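Local coordinates for protein tRNA (cytosine(72)-C(5))-methyltransferase (Pyrococcus horikoshii, PDB 5ZVE) that methylates the C5 position of cytosine 72 in several tRNAs, taking the methyl group from S-adenosyl-L-methionine, at residues Arg30-His35 against Val101-Met106; Phe73-Pro78 against Phe163-Leu168; Leu88-Ala93 against Glu124-Asp129. All blocks are in the same frame, centred on the assembly; numbering follows the deposited sequence.

How the contacts relate
Contacts 1 and 2 form one patch, with centres about 6 Å apart. Both join the N-terminal ferredoxin-like region to later chain: residues 101-106 of the PUA domain, or the segment that follows strand 154-161. Arg75 of contact 2 links them: its NH2 lies 2.9 Å from OE1 of Glu31 in a salt bridge and also reaches the carbonyl O of Pro32. Phe163 packs on Pro32 as well. Contact 3 lies inside the PUA domain, its centre about 17 Å from that of contact 1 and about 21 Å from that of contact 2. Val101 touches Ile127 there, so contacts 1 and 3 meet by packing. All three lie away from the S-adenosyl-L-methionine site.

Contact 1 of 3, residues Arg30-His35 against Val101-Met106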
ATOM      1  N   ARG A  30       6.539  12.344   1.503  1.00 21.91           N
ATOM      2  CA  ARG A  30       5.867  13.219   0.547  1.00 25.45           C
ATOM      3  C   ARG A  30       6.068  12.748  -0.889  1.00 25.06           C
ATOM      4  O   ARG A  30       5.340  13.157  -1.787  1.00 30.22           O
ATOM      5  CB  ARG A  30       6.368  14.659   0.687  1.00 30.97           C
ATOM      6  CG  ARG A  30       5.454  15.699   0.041  1.00 35.87           C
ATOM      7  CD  ARG A  30       4.719  16.471   1.095  1.00 34.34           C
ATOM      8  NE  ARG A  30       3.598  17.259   0.583  1.00 33.52           N
ATOM      9  CZ  ARG A  30       3.671  18.524   0.179  1.00 28.60           C
ATOM     10  NH1 ARG A  30       4.821  19.183   0.222  1.00 25.71           N
ATOM     11  NH2 ARG A  30       2.577  19.133  -0.253  1.00 32.58           N
ATOM     12  N   GLU A  31       7.037  11.861  -1.090  1.00 22.63           N
ATOM     13  CA  GLU A  31       7.399  11.392  -2.426  1.00 23.36           C
ATOM     14  C   GLU A  31       6.925   9.959  -2.672  1.00 22.90           C
ATOM     15  O   GLU A  31       6.732   9.194  -1.724  1.00 20.62           O
ATOM     16  CB  GLU A  31       8.917  11.466  -2.622  1.00 20.39           C
ATOM     17  CG  GLU A  31       9.565  12.780  -2.208  1.00 24.96           C
ATOM     18  CD  GLU A  31      11.080  12.735  -2.337  1.00 27.88           C
ATOM     19  OE1 GLU A  31      11.619  11.656  -2.666  1.00 27.88           O
ATOM     20  OE2 GLU A  31      11.733  13.774  -2.106  1.00 31.97           O
ATOM     21  N   PRO A  32       6.730   9.593  -3.951  1.00 22.66           N
ATOM     22  CA  PRO A  32       6.410   8.199  -4.273  1.00 15.74           C
ATOM     23  C   PRO A  32       7.578   7.286  -3.924  1.00 20.26           C
ATOM     24  O   PRO A  32       8.704   7.769  -3.795  1.00 20.20           O
ATOM     25  CB  PRO A  32       6.162   8.226  -5.789  1.00 18.34           C
ATOM     26  CG  PRO A  32       5.957   9.676  -6.133  1.00 19.53           C
ATOM     27  CD  PRO A  32       6.775  10.443  -5.150  1.00 20.77           C
ATOM     28  N   VAL A  33       7.316   5.994  -3.775  1.00 17.13           N
ATOM     29  CA  VAL A  33       8.384   5.061  -3.446  1.00 22.10           C
ATOM     30  C   VAL A  33       9.432   5.103  -4.550  1.00 25.13           C
ATOM     31  O   VAL A  33       9.104   5.293  -5.727  1.00 20.40           O
ATOM     32  CB  VAL A  33       7.861   3.621  -3.245  1.00 22.14           C
ATOM     33  CG1 VAL A  33       6.850   3.585  -2.096  1.00 20.87           C
ATOM     34  CG2 VAL A  33       7.253   3.070  -4.524  1.00 17.98           C
ATOM     35  N   GLU A  34      10.697   4.983  -4.156  1.00 24.89           N
ATOM     36  CA  GLU A  34      11.801   5.025  -5.107  1.00 20.96           C
ATOM     37  C   GLU A  34      11.848   3.738  -5.920  1.00 20.37           C
ATOM     38  O   GLU A  34      12.204   3.748  -7.101  1.00 22.80           O
ATOM     39  CB  GLU A  34      13.132   5.249  -4.381  1.00 22.28           C
ATOM     40  CG  GLU A  34      13.263   6.608  -3.690  1.00 22.02           C
ATOM     41  CD  GLU A  34      12.516   6.700  -2.359  1.00 23.19           C
ATOM     42  OE1 GLU A  34      11.855   5.722  -1.955  1.00 21.43           O
ATOM     43  OE2 GLU A  34      12.597   7.763  -1.712  1.00 23.33           O
ATOM     44  N   HIS A  35      11.496   2.631  -5.272  1.00 21.68           N
ATOM     45  CA  HIS A  35      11.428   1.332  -5.933  1.00 20.93           C
ATOM     46  C   HIS A  35       9.986   0.840  -5.965  1.00 21.21           C
ATOM     47  O   HIS A  35       9.402   0.513  -4.925  1.00 23.23           O
ATOM     48  CB  HIS A  35      12.322   0.305  -5.233  1.00 22.48           C
ATOM     49  CG  HIS A  35      13.788   0.523  -5.454  1.00 26.16           C
ATOM     50  ND1 HIS A  35      14.750  -0.326  -4.957  1.00 23.32           N
ATOM     51  CD2 HIS A  35      14.455   1.509  -6.107  1.00 20.89           C
ATOM     52  CE1 HIS A  35      15.949   0.113  -5.306  1.00 20.31           C
ATOM     53  NE2 HIS A  35      15.796   1.225  -6.000  1.00 22.83           N
ATOM     54  N   VAL A 101      -1.309  12.194 -11.133  1.00 19.23           N
ATOM     55  CA  VAL A 101      -0.479  13.050 -11.985  1.00 20.75           C
ATOM     56  C   VAL A 101       0.924  13.226 -11.399  1.00 21.52           C
ATOM     57  O   VAL A 101       1.927  13.191 -12.113  1.00 18.88           O
ATOM     58  CB  VAL A 101      -1.137  14.438 -12.185  1.00 19.66           C
ATOM     59  CG1 VAL A 101      -0.166  15.431 -12.806  1.00 17.87           C
ATOM     60  CG2 VAL A 101      -2.402  14.313 -13.026  1.00 18.40           C
ATOM     61  N   TYR A 102       0.969  13.404 -10.083  1.00 19.33           N
ATOM     62  CA  TYR A 102       2.194  13.483  -9.294  1.00 18.29           C
ATOM     63  C   TYR A 102       3.126  12.294  -9.545  1.00 22.41           C
ATOM     64  O   TYR A 102       4.334  12.383  -9.331  1.00 21.94           O
ATOM     65  CB  TYR A 102       1.814  13.558  -7.811  1.00 20.48           C
ATOM     66  CG  TYR A 102       2.909  13.904  -6.820  1.00 21.33           C
ATOM     67  CD1 TYR A 102       3.463  15.176  -6.781  1.00 23.65           C
ATOM     68  CD2 TYR A 102       3.329  12.982  -5.871  1.00 20.70           C
ATOM     69  CE1 TYR A 102       4.437  15.506  -5.860  1.00 22.77           C
ATOM     70  CE2 TYR A 102       4.299  13.304  -4.942  1.00 19.13           C
ATOM     71  CZ  TYR A 102       4.848  14.567  -4.942  1.00 24.54           C
ATOM     72  OH  TYR A 102       5.816  14.896  -4.020  1.00 27.74           O
ATOM     73  N   GLN A 103       2.556  11.183 -10.000  1.00 15.97           N
ATOM     74  CA  GLN A 103       3.328   9.968 -10.225  1.00 25.58           C
ATOM     75  C   GLN A 103       3.379   9.580 -11.701  1.00 20.90           C
ATOM     76  O   GLN A 103       3.903   8.526 -12.048  1.00 23.54           O
ATOM     77  CB  GLN A 103       2.749   8.823  -9.391  1.00 19.56           C
ATOM     78  CG  GLN A 103       2.522   9.219  -7.948  1.00 23.82           C
ATOM     79  CD  GLN A 103       1.839   8.141  -7.139  1.00 26.25           C
ATOM     80  OE1 GLN A 103       2.339   7.026  -7.026  1.00 22.98           O
ATOM     81  NE2 GLN A 103       0.682   8.472  -6.570  1.00 30.37           N
ATOM     82  N   GLY A 104       2.827  10.426 -12.566  1.00 20.18           N
ATOM     83  CA  GLY A 104       2.988  10.246 -14.000  1.00 22.32           C
ATOM     84  C   GLY A 104       1.729   9.978 -14.802  1.00 20.66           C
ATOM     85  O   GLY A 104       1.794   9.831 -16.019  1.00 22.73           O
ATOM     86  N   ALA A 105       0.579   9.925 -14.136  1.00 20.60           N
ATOM     87  CA  ALA A 105      -0.688   9.758 -14.847  1.00 20.92           C
ATOM     88  C   ALA A 105      -1.011  10.985 -15.682  1.00 26.43           C
ATOM     89  O   ALA A 105      -0.581  12.093 -15.366  1.00 24.00           O
ATOM     90  CB  ALA A 105      -1.824   9.486 -13.872  1.00 18.38           C
ATOM     91  N   MET A 106      -1.762  10.777 -16.759  1.00 24.92           N
ATOM     92  CA  MET A 106      -2.382  11.877 -17.483  1.00 23.09           C
ATOM     93  C   MET A 106      -3.487  12.482 -16.633  1.00 21.76           C
ATOM     94  O   MET A 106      -3.964  11.847 -15.701  1.00 22.87           O
ATOM     95  CB  MET A 106      -2.952  11.392 -18.815  1.00 25.72           C
ATOM     96  CG  MET A 106      -1.978  10.612 -19.680  1.00 25.60           C
ATOM     97  SD  MET A 106      -0.645  11.661 -20.280  1.00 25.73           S
ATOM     98  CE  MET A 106       0.676  11.226 -19.152  1.00 23.62           C
TER
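The Tyr102 ring meets residues 30-32 mostly at its hydroxyl end. The carbonyl O of Arg30 and CA of Glu31 lie at the ring edge, near its plane. CD of Pro32 approaches CE2 of Tyr102 obliquely, at 3.8 Å. Beyond the two segments, Phe163 packs edge-to-face with the same ring, and Val135 touches it from strand 134-140. CG of Tyr102 is anti to the backbone N (chi1 -169°), beside its carbonyl carbon, and the ring continues toward Arg30 and Pro32. The hydroxyl of Tyr102 donates to the carbonyl O of Arg30, with OH to O at 2.9 Å. The donor sits above the carbonyl plane, 44° out of it. Pro32 also meets Gln103, its CG 3.9 Å from CG of Gln103, and the two side chains run past each other in opposite directions. NE2 of Gln103 binds the carbonyl O of Glu99, one turn back. Next comes Gly104, whose positive phi closes helix 95-101 in a Schellman motif. The guanidinium of Arg30 works elsewhere: NE bonds to the carbonyl O of Leu285, and the group makes a cation-pi contact with Trp286. The loop after helix 19-29 thus rests on the end of a PUA-domain helix. The chemistry is mainly apolar, with one directional bond. That bond gives the tyrosine hydroxyl a backbone acceptor in a buried place.

Contact 2 of 3, residues Phe73-Pro78 against Phe163-Leu168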
ATOM      1  N   PHE A  73      10.487  -1.401 -10.277  1.00 23.78           N
ATOM      2  CA  PHE A  73      10.862  -0.406 -11.263  1.00 19.87           C
ATOM      3  C   PHE A  73      11.433   0.803 -10.550  1.00 19.77           C
ATOM      4  O   PHE A  73      10.937   1.203  -9.496  1.00 19.97           O
ATOM      5  CB  PHE A  73       9.663  -0.003 -12.122  1.00 23.22           C
ATOM      6  CG  PHE A  73       8.975  -1.161 -12.788  1.00 27.01           C
ATOM      7  CD1 PHE A  73       8.016  -1.899 -12.117  1.00 20.37           C
ATOM      8  CD2 PHE A  73       9.298  -1.515 -14.091  1.00 26.49           C
ATOM      9  CE1 PHE A  73       7.387  -2.966 -12.731  1.00 22.80           C
ATOM     10  CE2 PHE A  73       8.673  -2.577 -14.711  1.00 23.92           C
ATOM     11  CZ  PHE A  73       7.718  -3.308 -14.030  1.00 25.48           C
ATOM     12  N   VAL A  74      12.495   1.366 -11.106  1.00 16.65           N
ATOM     13  CA  VAL A  74      13.116   2.520 -10.485  1.00 20.39           C
ATOM     14  C   VAL A  74      12.309   3.766 -10.840  1.00 21.22           C
ATOM     15  O   VAL A  74      11.942   3.981 -11.999  1.00 28.34           O
ATOM     16  CB  VAL A  74      14.584   2.686 -10.924  1.00 26.47           C
ATOM     17  CG1 VAL A  74      15.183   3.933 -10.301  1.00 25.15           C
ATOM     18  CG2 VAL A  74      15.395   1.457 -10.521  1.00 23.39           C
ATOM     19  N   ARG A  75      12.055   4.589  -9.834  1.00 24.41           N
ATOM     20  CA  ARG A  75      11.266   5.800  -9.995  1.00 23.18           C
ATOM     21  C   ARG A  75      12.072   6.899 -10.689  1.00 25.07           C
ATOM     22  O   ARG A  75      13.286   6.980 -10.530  1.00 25.38           O
ATOM     23  CB  ARG A  75      10.771   6.265  -8.624  1.00 23.55           C
ATOM     24  CG  ARG A  75      10.075   7.604  -8.608  1.00 26.90           C
ATOM     25  CD  ARG A  75      10.928   8.611  -7.866  1.00 24.52           C
ATOM     26  NE  ARG A  75      10.522   8.762  -6.480  1.00 21.31           N
ATOM     27  CZ  ARG A  75      11.257   9.350  -5.542  1.00 24.63           C
ATOM     28  NH1 ARG A  75      12.458   9.828  -5.835  1.00 16.82           N
ATOM     29  NH2 ARG A  75      10.787   9.458  -4.306  1.00 20.79           N
ATOM     30  N   GLU A  76      11.389   7.734 -11.466  1.00 27.21           N
ATOM     31  CA  GLU A  76      12.024   8.874 -12.116  1.00 24.29           C
ATOM     32  C   GLU A  76      11.574  10.175 -11.455  1.00 25.07           C
ATOM     33  O   GLU A  76      10.397  10.346 -11.139  1.00 28.09           O
ATOM     34  CB  GLU A  76      11.686   8.892 -13.609  1.00 29.73           C
ATOM     35  CG  GLU A  76      12.215   7.676 -14.365  1.00 31.06           C
ATOM     36  CD  GLU A  76      11.748   7.627 -15.810  1.00 36.88           C
ATOM     37  OE1 GLU A  76      10.996   8.529 -16.230  1.00 40.50           O
ATOM     38  OE2 GLU A  76      12.125   6.672 -16.522  1.00 44.71           O
ATOM     39  N   GLY A  77      12.517  11.082 -11.228  1.00 25.28           N
ATOM     40  CA  GLY A  77      12.212  12.371 -10.630  1.00 24.63           C
ATOM     41  C   GLY A  77      13.027  12.655  -9.378  1.00 30.44           C
ATOM     42  O   GLY A  77      13.766  11.785  -8.904  1.00 30.05           O
ATOM     43  N   PRO A  78      12.873  13.861  -8.806  1.00 26.41           N
ATOM     44  CA  PRO A  78      11.918  14.898  -9.212  1.00 29.02           C
ATOM     45  C   PRO A  78      12.326  15.623 -10.489  1.00 29.68           C
ATOM     46  O   PRO A  78      13.491  15.976 -10.666  1.00 31.57           O
ATOM     47  CB  PRO A  78      11.919  15.856  -8.019  1.00 26.65           C
ATOM     48  CG  PRO A  78      13.274  15.701  -7.426  1.00 30.75           C
ATOM     49  CD  PRO A  78      13.640  14.255  -7.610  1.00 28.85           C
ATOM     50  N   PHE A 163       7.041  13.288 -10.545  1.00 20.23           N
ATOM     51  CA  PHE A 163       7.697  11.986 -10.513  1.00 19.89           C
ATOM     52  C   PHE A 163       7.064  11.072 -11.546  1.00 21.15           C
ATOM     53  O   PHE A 163       5.923  11.285 -11.955  1.00 21.58           O
ATOM     54  CB  PHE A 163       7.597  11.331  -9.131  1.00 20.29           C
ATOM     55  CG  PHE A 163       8.303  12.084  -8.042  1.00 21.04           C
ATOM     56  CD1 PHE A 163       9.659  11.893  -7.816  1.00 24.08           C
ATOM     57  CD2 PHE A 163       7.608  12.967  -7.230  1.00 21.51           C
ATOM     58  CE1 PHE A 163      10.313  12.579  -6.807  1.00 23.81           C
ATOM     59  CE2 PHE A 163       8.254  13.652  -6.211  1.00 22.60           C
ATOM     60  CZ  PHE A 163       9.609  13.462  -6.002  1.00 20.74           C
ATOM     61  N   LYS A 164       7.803  10.053 -11.963  1.00 18.49           N
ATOM     62  CA  LYS A 164       7.288   9.091 -12.922  1.00 22.13           C
ATOM     63  C   LYS A 164       7.461   7.651 -12.448  1.00 24.46           C
ATOM     64  O   LYS A 164       8.577   7.186 -12.231  1.00 19.21           O
ATOM     65  CB  LYS A 164       7.974   9.274 -14.275  1.00 27.29           C
ATOM     66  CG  LYS A 164       7.509   8.307 -15.347  1.00 30.54           C
ATOM     67  CD  LYS A 164       6.007   8.315 -15.497  1.00 31.99           C
ATOM     68  CE  LYS A 164       5.570   7.433 -16.657  1.00 41.35           C
ATOM     69  NZ  LYS A 164       4.092   7.236 -16.662  1.00 57.85           N
ATOM     70  N   LEU A 165       6.333   6.966 -12.283  1.00 21.98           N
ATOM     71  CA  LEU A 165       6.295   5.529 -12.067  1.00 25.41           C
ATOM     72  C   LEU A 165       5.593   4.916 -13.268  1.00 29.46           C
ATOM     73  O   LEU A 165       4.709   5.539 -13.846  1.00 24.24           O
ATOM     74  CB  LEU A 165       5.559   5.171 -10.773  1.00 24.97           C
ATOM     75  CG  LEU A 165       6.194   5.546  -9.433  1.00 26.46           C
ATOM     76  CD1 LEU A 165       5.304   5.108  -8.282  1.00 26.34           C
ATOM     77  CD2 LEU A 165       7.559   4.911  -9.309  1.00 26.13           C
ATOM     78  N   PRO A 166       5.996   3.702 -13.665  1.00 28.77           N
ATOM     79  CA  PRO A 166       5.349   3.056 -14.812  1.00 30.07           C
ATOM     80  C   PRO A 166       3.865   2.801 -14.565  1.00 30.10           C
ATOM     81  O   PRO A 166       3.482   2.491 -13.439  1.00 29.66           O
ATOM     82  CB  PRO A 166       6.119   1.735 -14.952  1.00 29.05           C
ATOM     83  CG  PRO A 166       6.672   1.480 -13.592  1.00 27.99           C
ATOM     84  CD  PRO A 166       7.009   2.835 -13.039  1.00 25.27           C
ATOM     85  N   SER A 167       3.045   2.948 -15.601  1.00 34.06           N
ATOM     86  CA  SER A 167       1.644   2.541 -15.529  1.00 37.00           C
ATOM     87  C   SER A 167       1.512   1.120 -16.059  1.00 37.83           C
ATOM     88  O   SER A 167       1.836   0.853 -17.218  1.00 43.11           O
ATOM     89  CB  SER A 167       0.754   3.490 -16.322  1.00 34.00           C
ATOM     90  OG  SER A 167       1.096   3.445 -17.693  1.00 47.15           O
ATOM     91  N   LEU A 168       1.052   0.209 -15.211  1.00 38.79           N
ATOM     92  CA  LEU A 168       1.024  -1.204 -15.563  1.00 33.77           C
ATOM     93  C   LEU A 168      -0.389  -1.740 -15.749  1.00 35.62           C
ATOM     94  O   LEU A 168      -0.577  -2.844 -16.261  1.00 33.74           O
ATOM     95  CB  LEU A 168       1.741  -2.020 -14.491  1.00 32.85           C
ATOM     96  CG  LEU A 168       3.100  -1.472 -14.060  1.00 33.35           C
ATOM     97  CD1 LEU A 168       3.570  -2.188 -12.810  1.00 27.51           C
ATOM     98  CD2 LEU A 168       4.116  -1.620 -15.174  1.00 28.50           C
TER
HETATM   99  O   HOH W   1       9.663   4.999 -13.407  1.00 30.09           O
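Phe163 lies across the guanidinium of Arg75, with CE1 over the centre of that group and 3.5 Å above its plane. The two planes are 44° apart, a tilted cover. The Arg75 chain bends at chi2 (-112°) and chi3 (-97°), and its CB rests on CD2 of Leu165 at 3.6 Å. NH2 of Arg75 pairs with OE1 of Glu31 and the carbonyl O of Pro32. An alanine at Arg75 would probably leave Glu31 without this salt-bridge partner and open a gap beside the Phe163 ring. Across the plane of that ring from Arg75, Pro78 lies alongside, pointing the same way, with CD 3.8 Å from CE1 of Phe163. Next to them, Glu76 and Lys164 form a single antiparallel bridge, a hydrogen-bonded pair that ties the chain just past strand 70-74, in the ferredoxin-like region, to the segment following strand 154-161. Its bonds are Glu76 N to Lys164 O at 3.0 Å and Lys164 N to Glu76 O at 2.7 Å. A water joins Val74 O to Lys164 O. Farther along, CG of Pro166 makes an off-centre CH-pi contact with the Phe73 ring, 4.1 Å from its centroid. Phe73 and Leu168 meet tip to tip, CE1 to CD1 at 3.9 Å.

Contact 3 of 3, residues Leu88-Ala93 against Glu124-Asp129; sequences LPVVVA and EVQIRD
Val91, Ala93, Val125 and Ile127 pack together in the tight part of this contact. CG2 of Val91 meets CG2 of Val125 at 3.9 Å, and CB of Ala93 lies equally near CG2 of Ile127. All four residues are buried. Leu107 of strand 107-108 touches Val91, Ala93 and Ile127, while helix 95-101 adds Ala98 and Val101 to the same side. The two backbones pair in parallel, Val90 with Gln126, Val91 with Ile127 and Val92 with Arg128. Four main-chain bonds hold this ladder, from Gln126 N to Pro89 O through to Ala93 N to Arg128 O, the last at 2.8 Å.

The face with Val90, Val92 and Arg128 is more exposed, although Gln126 among them is buried and firmly bonded. CG of Gln126 takes the crowded position between backbone N and carbonyl carbon (chi1 67°), and the chain then runs out extended. NE2 of Gln126 donates to the carbonyl O of Leu88 at 3.0 Å, with the acceptor close to the amide plane. OE1 of Gln126 accepts from both NE and NH2 of Arg128, at 2.7 Å from NE. Bonds at both ends, to Leu88 O and to Arg128, would probably keep the amide from turning. The remaining nitrogen of Arg128, NH1, bonds to Gly132 O. CG2 of Val90 lies on the Gln126 side chain, 3.8 Å from CD. At the solvent end, the methyls of Leu88 lie against CG and the carboxylate of the exposed Glu124, CD1 of Leu88 3.5 Å from OE2 of Glu124.

Strands 90-93 and 124-128 are the parallel neighbours within the mixed, otherwise antiparallel sheet of the PUA domain, an RNA-binding fold.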
ATOM      1  N   LEU A  88       2.960  29.740 -16.372  1.00 32.33           N
ATOM      2  CA  LEU A  88       1.989  28.958 -17.120  1.00 27.26           C
ATOM      3  C   LEU A  88       0.605  29.131 -16.522  1.00 27.03           C
ATOM      4  O   LEU A  88       0.474  29.338 -15.316  1.00 24.50           O
ATOM      5  CB  LEU A  88       2.383  27.476 -17.108  1.00 23.72           C
ATOM      6  CG  LEU A  88       3.703  27.068 -17.764  1.00 30.88           C
ATOM      7  CD1 LEU A  88       3.911  25.559 -17.681  1.00 27.38           C
ATOM      8  CD2 LEU A  88       3.727  27.538 -19.210  1.00 24.72           C
ATOM      9  N   PRO A  89      -0.438  29.050 -17.361  1.00 24.80           N
ATOM     10  CA  PRO A  89      -1.793  29.044 -16.805  1.00 23.75           C
ATOM     11  C   PRO A  89      -2.019  27.801 -15.937  1.00 23.29           C
ATOM     12  O   PRO A  89      -1.438  26.752 -16.205  1.00 20.35           O
ATOM     13  CB  PRO A  89      -2.688  29.027 -18.047  1.00 21.48           C
ATOM     14  CG  PRO A  89      -1.832  28.487 -19.133  1.00 25.57           C
ATOM     15  CD  PRO A  89      -0.437  28.950 -18.830  1.00 27.89           C
ATOM     16  N   VAL A  90      -2.864  27.917 -14.919  1.00 21.88           N
ATOM     17  CA  VAL A  90      -3.018  26.849 -13.940  1.00 21.16           C
ATOM     18  C   VAL A  90      -4.238  25.975 -14.225  1.00 20.76           C
ATOM     19  O   VAL A  90      -5.333  26.482 -14.475  1.00 23.00           O
ATOM     20  CB  VAL A  90      -3.128  27.425 -12.506  1.00 21.66           C
ATOM     21  CG1 VAL A  90      -3.576  26.357 -11.507  1.00 16.77           C
ATOM     22  CG2 VAL A  90      -1.809  28.058 -12.082  1.00 18.86           C
ATOM     23  N   VAL A  91      -4.030  24.659 -14.204  1.00 15.71           N
ATOM     24  CA  VAL A  91      -5.133  23.712 -14.099  1.00 18.24           C
ATOM     25  C   VAL A  91      -5.140  23.136 -12.687  1.00 20.25           C
ATOM     26  O   VAL A  91      -4.121  22.646 -12.203  1.00 21.89           O
ATOM     27  CB  VAL A  91      -5.032  22.561 -15.119  1.00 21.26           C
ATOM     28  CG1 VAL A  91      -6.185  21.588 -14.926  1.00 21.21           C
ATOM     29  CG2 VAL A  91      -5.028  23.097 -16.539  1.00 20.38           C
ATOM     30  N   VAL A  92      -6.286  23.213 -12.020  1.00 23.06           N
ATOM     31  CA  VAL A  92      -6.415  22.659 -10.680  1.00 18.25           C
ATOM     32  C   VAL A  92      -7.059  21.282 -10.750  1.00 22.07           C
ATOM     33  O   VAL A  92      -8.202  21.145 -11.186  1.00 21.38           O
ATOM     34  CB  VAL A  92      -7.243  23.570  -9.760  1.00 22.82           C
ATOM     35  CG1 VAL A  92      -7.207  23.046  -8.330  1.00 22.28           C
ATOM     36  CG2 VAL A  92      -6.724  24.999  -9.816  1.00 17.10           C
ATOM     37  N   ALA A  93      -6.314  20.263 -10.329  1.00 20.33           N
ATOM     38  CA  ALA A  93      -6.823  18.899 -10.284  1.00 23.31           C
ATOM     39  C   ALA A  93      -7.381  18.627  -8.901  1.00 23.41           C
ATOM     40  O   ALA A  93      -6.876  19.163  -7.919  1.00 23.15           O
ATOM     41  CB  ALA A  93      -5.722  17.898 -10.626  1.00 18.57           C
ATOM     42  N   GLU A 124       0.676  25.012 -23.116  1.00 26.47           N
ATOM     43  CA  GLU A 124       1.435  24.460 -22.013  1.00 24.39           C
ATOM     44  C   GLU A 124       0.832  24.956 -20.697  1.00 24.31           C
ATOM     45  O   GLU A 124       0.599  26.153 -20.524  1.00 22.49           O
ATOM     46  CB  GLU A 124       2.907  24.852 -22.121  1.00 23.29           C
ATOM     47  CG  GLU A 124       3.806  24.121 -21.147  1.00 33.21           C
ATOM     48  CD  GLU A 124       5.242  24.602 -21.195  1.00 42.94           C
ATOM     49  OE1 GLU A 124       5.640  25.202 -22.220  1.00 46.98           O
ATOM     50  OE2 GLU A 124       5.970  24.386 -20.202  1.00 46.41           O
ATOM     51  N   VAL A 125       0.568  24.028 -19.779  1.00 22.35           N
ATOM     52  CA  VAL A 125      -0.089  24.358 -18.517  1.00 20.64           C
ATOM     53  C   VAL A 125       0.603  23.698 -17.334  1.00 22.51           C
ATOM     54  O   VAL A 125       1.318  22.703 -17.481  1.00 19.64           O
ATOM     55  CB  VAL A 125      -1.584  23.935 -18.503  1.00 17.06           C
ATOM     56  CG1 VAL A 125      -2.329  24.473 -19.719  1.00 21.76           C
ATOM     57  CG2 VAL A 125      -1.716  22.425 -18.406  1.00 16.33           C
ATOM     58  N   GLN A 126       0.382  24.261 -16.152  1.00 19.33           N
ATOM     59  CA  GLN A 126       0.877  23.654 -14.931  1.00 21.94           C
ATOM     60  C   GLN A 126      -0.306  23.103 -14.153  1.00 22.49           C
ATOM     61  O   GLN A 126      -1.391  23.685 -14.164  1.00 19.04           O
ATOM     62  CB  GLN A 126       1.669  24.660 -14.093  1.00 21.21           C
ATOM     63  CG  GLN A 126       0.838  25.805 -13.524  1.00 22.58           C
ATOM     64  CD  GLN A 126       1.647  26.698 -12.612  1.00 22.92           C
ATOM     65  OE1 GLN A 126       2.105  26.269 -11.554  1.00 23.99           O
ATOM     66  NE2 GLN A 126       1.836  27.949 -13.019  1.00 26.25           N
ATOM     67  N   ILE A 127      -0.104  21.956 -13.516  1.00 20.06           N
ATOM     68  CA  ILE A 127      -1.169  21.304 -12.777  1.00 19.41           C
ATOM     69  C   ILE A 127      -0.897  21.366 -11.281  1.00 23.28           C
ATOM     70  O   ILE A 127       0.156  20.936 -10.804  1.00 20.20           O
ATOM     71  CB  ILE A 127      -1.345  19.840 -13.198  1.00 18.01           C
ATOM     72  CG1 ILE A 127      -1.612  19.751 -14.702  1.00 22.21           C
ATOM     73  CG2 ILE A 127      -2.472  19.187 -12.406  1.00 17.66           C
ATOM     74  CD1 ILE A 127      -1.556  18.348 -15.244  1.00 20.99           C
ATOM     75  N   ARG A 128      -1.860  21.908 -10.548  1.00 15.79           N
ATOM     76  CA  ARG A 128      -1.760  21.993  -9.100  1.00 21.26           C
ATOM     77  C   ARG A 128      -2.933  21.312  -8.418  1.00 20.48           C
ATOM     78  O   ARG A 128      -4.032  21.249  -8.970  1.00 18.59           O
ATOM     79  CB  ARG A 128      -1.668  23.452  -8.662  1.00 24.98           C
ATOM     80  CG  ARG A 128      -0.244  23.967  -8.676  1.00 28.59           C
ATOM     81  CD  ARG A 128      -0.210  25.465  -8.591  1.00 25.36           C
ATOM     82  NE  ARG A 128       1.029  26.016  -9.131  1.00 31.38           N
ATOM     83  CZ  ARG A 128       2.119  26.242  -8.407  1.00 27.86           C
ATOM     84  NH1 ARG A 128       2.119  25.965  -7.110  1.00 25.97           N
ATOM     85  NH2 ARG A 128       3.203  26.754  -8.972  1.00 28.65           N
ATOM     86  N   ASP A 129      -2.686  20.787  -7.222  1.00 20.42           N
ATOM     87  CA  ASP A 129      -3.745  20.197  -6.415  1.00 19.51           C
ATOM     88  C   ASP A 129      -4.551  21.332  -5.774  1.00 22.94           C
ATOM     89  O   ASP A 129      -4.162  22.498  -5.915  1.00 16.98           O
ATOM     90  CB  ASP A 129      -3.143  19.212  -5.392  1.00 23.78           C
ATOM     91  CG  ASP A 129      -2.578  19.881  -4.143  1.00 23.67           C
ATOM     92  OD1 ASP A 129      -2.412  21.119  -4.085  1.00 22.29           O
ATOM     93  OD2 ASP A 129      -2.265  19.121  -3.202  1.00 26.72           O
TER